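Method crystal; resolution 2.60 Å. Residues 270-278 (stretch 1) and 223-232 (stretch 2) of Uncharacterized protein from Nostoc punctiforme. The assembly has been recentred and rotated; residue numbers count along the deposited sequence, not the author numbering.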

# COMPACT_ATOMS: atom_id res chain seq x y z
N LEU A 270 32.76 -10.47 -3.76
CA LEU A 270 32.21 -11.68 -3.14
C LEU A 270 31.58 -12.65 -4.13
O LEU A 270 30.75 -12.23 -4.94
CB LEU A 270 31.20 -11.34 -2.03
CG LEU A 270 31.81 -10.92 -0.68
CD1 LEU A 270 32.40 -12.13 0.08
CD2 LEU A 270 32.87 -9.81 -0.81
N PRO A 271 31.97 -13.95 -4.07
CA PRO A 271 31.36 -14.93 -4.97
C PRO A 271 29.87 -15.15 -4.74
O PRO A 271 29.28 -14.59 -3.82
CB PRO A 271 32.10 -16.23 -4.63
CG PRO A 271 33.35 -15.82 -3.94
CD PRO A 271 33.01 -14.57 -3.22
N ARG A 272 29.28 -15.98 -5.58
CA ARG A 272 27.87 -16.30 -5.50
C ARG A 272 27.55 -16.99 -4.18
O ARG A 272 28.35 -17.79 -3.71
CB ARG A 272 27.53 -17.23 -6.66
CG ARG A 272 26.08 -17.58 -6.88
CD ARG A 272 25.99 -18.51 -8.10
NE ARG A 272 24.63 -18.62 -8.60
CZ ARG A 272 24.24 -19.32 -9.67
NH1 ARG A 272 25.10 -20.04 -10.40
NH2 ARG A 272 22.97 -19.32 -10.03
N HIS A 273 26.42 -16.63 -3.58
CA HIS A 273 25.95 -17.18 -2.31
C HIS A 273 24.82 -18.16 -2.55
O HIS A 273 23.83 -17.81 -3.20
CB HIS A 273 25.40 -16.10 -1.40
CG HIS A 273 26.43 -15.19 -0.82
ND1 HIS A 273 27.19 -14.32 -1.58
CD2 HIS A 273 26.75 -14.94 0.47
CE1 HIS A 273 27.98 -13.62 -0.78
NE2 HIS A 273 27.72 -13.96 0.47
N ILE A 274 24.95 -19.38 -2.03
CA ILE A 274 23.91 -20.40 -2.17
C ILE A 274 23.76 -21.17 -0.86
O ILE A 274 24.75 -21.48 -0.20
CB ILE A 274 24.17 -21.41 -3.34
CG1 ILE A 274 24.54 -20.68 -4.66
CG2 ILE A 274 22.94 -22.34 -3.54
CD1 ILE A 274 24.78 -21.58 -5.89
N THR A 275 22.51 -21.45 -0.48
CA THR A 275 22.20 -22.23 0.73
C THR A 275 20.80 -22.83 0.64
O THR A 275 19.82 -22.11 0.48
CB THR A 275 22.36 -21.43 2.05
OG1 THR A 275 21.81 -22.20 3.12
CG2 THR A 275 21.67 -20.09 2.02
N ASP A 276 20.73 -24.15 0.71
CA ASP A 276 19.47 -24.87 0.65
C ASP A 276 18.78 -24.89 2.01
O ASP A 276 17.58 -25.07 2.07
CB ASP A 276 19.68 -26.31 0.16
CG ASP A 276 20.19 -26.38 -1.27
OD1 ASP A 276 19.94 -25.45 -2.08
OD2 ASP A 276 20.81 -27.40 -1.61
N ASP A 277 19.54 -24.71 3.09
CA ASP A 277 19.02 -24.74 4.47
C ASP A 277 18.73 -23.36 5.07
O ASP A 277 17.83 -23.24 5.91
CB ASP A 277 20.02 -25.46 5.40
CG ASP A 277 20.21 -26.94 5.04
OD1 ASP A 277 19.58 -27.44 4.08
OD2 ASP A 277 21.02 -27.61 5.72
N GLY A 278 19.48 -22.34 4.66
CA GLY A 278 19.32 -21.00 5.18
C GLY A 278 20.20 -20.85 6.42
O GLY A 278 21.02 -21.73 6.70
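Stretch 2 223-232: AILPHFDNKY

Stretch 2 runs antiparallel to stretch 1, so that Tyr232 lies beside Arg272 and Pro226 beside Gly278, with 668 Å² buried between them, both sides summed. Strand geometry is confined to short segments. Residues 228-229 pair with the strand around 273-275, while Leu225, Pro226 and His227 form a connection after the strand that ends at Ile224, His227 having positive phi and psi (48°/40°).

The centre of the pairing is the hydrogen-bonded couple Thr275 and Phe228, in which each backbone satisfies the other: Phe228 N donates to Thr275 O at 2.9 Å and Thr275 N donates to Phe228 O at 3.1 Å. Ile274 and Asp229 form the adjacent non-hydrogen-bonded pair, with CA atoms 4.6 Å apart. Here the strands are close enough for CA-H...O contacts, from Ile274 CA to Phe228 O at 3.5 Å and from Asp229 CA to His273 O at 3.4 Å. His273 O also accepts a hydrogen bond from Asn230 N (3.1 Å), which extends the ladder past the strand of stretch 2. Towards Gly278 the pairing slackens: His227 N gives a weak hydrogen bond to Asp276 O at 3.3 Å, and although His227 N is equally far from Thr275 O, the angle there is poor.

Thr275 and Phe228 share one face of the sheet. Thr275 CG2 packs 3.8 Å from both Phe228 CB and Ile224 CG2, and His273 CB meets the edge of the phenyl ring at CE2, also at 3.8 Å. Thr275 OG1 turns to its own stretch, accepting from Gly278 N at 2.8 Å and weakly from Asp277 N at 3.4 Å. Gly278 CA approaches Ile224 O to 3.2 Å; a CB would point toward stretch 2 and clash with that oxygen.

On the face carrying Ile274 and Asp229, Asp229 OD1 receives two donors, Arg272 NE in a salt bridge at 3.1 Å and Lys231 N at 3.1 Å. The second bond ties the carboxylate to the turn after Asp229, where Tyr232 N donates to Asn230 O at 2.9 Å. Lys231 O lies over one face of the guanidinium, 3.3 Å from Arg272 NE, but its angle is too poor for a hydrogen bond. The Asn230 side chain reaches His273, although its amide is probably turned over in the model, leaving its individual partners open. Beyond it, water 1 lies within donating distance of Pro271 O (2.6 Å) and Tyr232 O (2.7 Å), joining the stretches where direct backbone pairing has ceased.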

# COMPACT_ATOMS: atom_id res chain seq x y z
N ALA A 223 18.73 -13.07 8.47
CA ALA A 223 18.12 -14.39 8.42
C ALA A 223 17.96 -14.70 6.96
O ALA A 223 17.20 -14.00 6.27
CB ALA A 223 16.78 -14.41 9.11
N ILE A 224 18.69 -15.71 6.47
CA ILE A 224 18.60 -16.12 5.08
C ILE A 224 17.65 -17.29 5.05
O ILE A 224 17.86 -18.27 5.78
CB ILE A 224 19.94 -16.53 4.47
CG1 ILE A 224 20.92 -15.34 4.54
CG2 ILE A 224 19.73 -17.03 3.01
CD1 ILE A 224 22.28 -15.59 3.95
N LEU A 225 16.62 -17.20 4.23
CA LEU A 225 15.65 -18.28 4.12
C LEU A 225 16.23 -19.44 3.33
O LEU A 225 17.23 -19.25 2.64
CB LEU A 225 14.38 -17.79 3.41
CG LEU A 225 13.59 -16.67 4.11
CD1 LEU A 225 12.39 -16.21 3.28
CD2 LEU A 225 13.14 -17.14 5.45
N PRO A 226 15.63 -20.64 3.45
CA PRO A 226 16.12 -21.78 2.66
C PRO A 226 16.02 -21.53 1.14
O PRO A 226 15.46 -20.54 0.71
CB PRO A 226 15.17 -22.91 3.06
CG PRO A 226 14.65 -22.53 4.38
CD PRO A 226 14.54 -21.05 4.35
N HIS A 227 16.56 -22.44 0.34
CA HIS A 227 16.57 -22.33 -1.14
C HIS A 227 17.03 -20.95 -1.66
O HIS A 227 16.47 -20.44 -2.63
CB HIS A 227 15.20 -22.67 -1.77
CG HIS A 227 14.63 -23.97 -1.33
ND1 HIS A 227 13.27 -24.17 -1.19
CD2 HIS A 227 15.22 -25.11 -0.90
CE1 HIS A 227 13.05 -25.41 -0.78
NE2 HIS A 227 14.21 -25.99 -0.59
N PHE A 228 18.04 -20.37 -1.02
CA PHE A 228 18.57 -19.07 -1.38
C PHE A 228 19.65 -19.18 -2.44
O PHE A 228 20.45 -20.12 -2.41
CB PHE A 228 19.12 -18.36 -0.13
CG PHE A 228 19.76 -17.00 -0.39
CD1 PHE A 228 18.97 -15.87 -0.56
CD2 PHE A 228 21.15 -16.86 -0.43
CE1 PHE A 228 19.56 -14.63 -0.79
CE2 PHE A 228 21.75 -15.62 -0.65
CZ PHE A 228 20.96 -14.50 -0.83
N ASP A 229 19.66 -18.23 -3.37
CA ASP A 229 20.64 -18.15 -4.44
C ASP A 229 20.69 -16.71 -4.96
O ASP A 229 19.82 -16.30 -5.71
CB ASP A 229 20.29 -19.15 -5.54
CG ASP A 229 21.36 -19.24 -6.63
OD1 ASP A 229 22.36 -18.52 -6.56
OD2 ASP A 229 21.20 -20.07 -7.55
N ASN A 230 21.72 -15.95 -4.58
CA ASN A 230 21.84 -14.53 -5.04
C ASN A 230 22.19 -14.39 -6.54
O ASN A 230 22.27 -13.27 -7.03
CB ASN A 230 22.79 -13.69 -4.16
CG ASN A 230 24.23 -14.13 -4.25
OD1 ASN A 230 24.61 -14.97 -5.07
ND2 ASN A 230 25.04 -13.57 -3.39
N LYS A 231 22.54 -15.49 -7.20
CA LYS A 231 22.79 -15.58 -8.66
C LYS A 231 24.09 -15.02 -9.20
O LYS A 231 24.67 -15.66 -10.08
CB LYS A 231 21.57 -14.99 -9.44
CG LYS A 231 20.28 -15.77 -9.13
CD LYS A 231 19.00 -14.96 -9.25
CE LYS A 231 17.83 -15.73 -8.60
NZ LYS A 231 16.59 -14.92 -8.50
N TYR A 232 24.56 -13.88 -8.69
CA TYR A 232 25.77 -13.25 -9.21
C TYR A 232 26.79 -12.96 -8.13
O TYR A 232 26.55 -13.19 -6.95
CB TYR A 232 25.35 -11.94 -9.88
CG TYR A 232 24.00 -11.99 -10.55
CD1 TYR A 232 23.79 -12.73 -11.71
CD2 TYR A 232 22.92 -11.27 -10.03
CE1 TYR A 232 22.54 -12.77 -12.32
CE2 TYR A 232 21.67 -11.31 -10.64
CZ TYR A 232 21.48 -12.05 -11.78
OH TYR A 232 20.24 -12.08 -12.39
O HOH W 1 27.55 -12.75 -4.49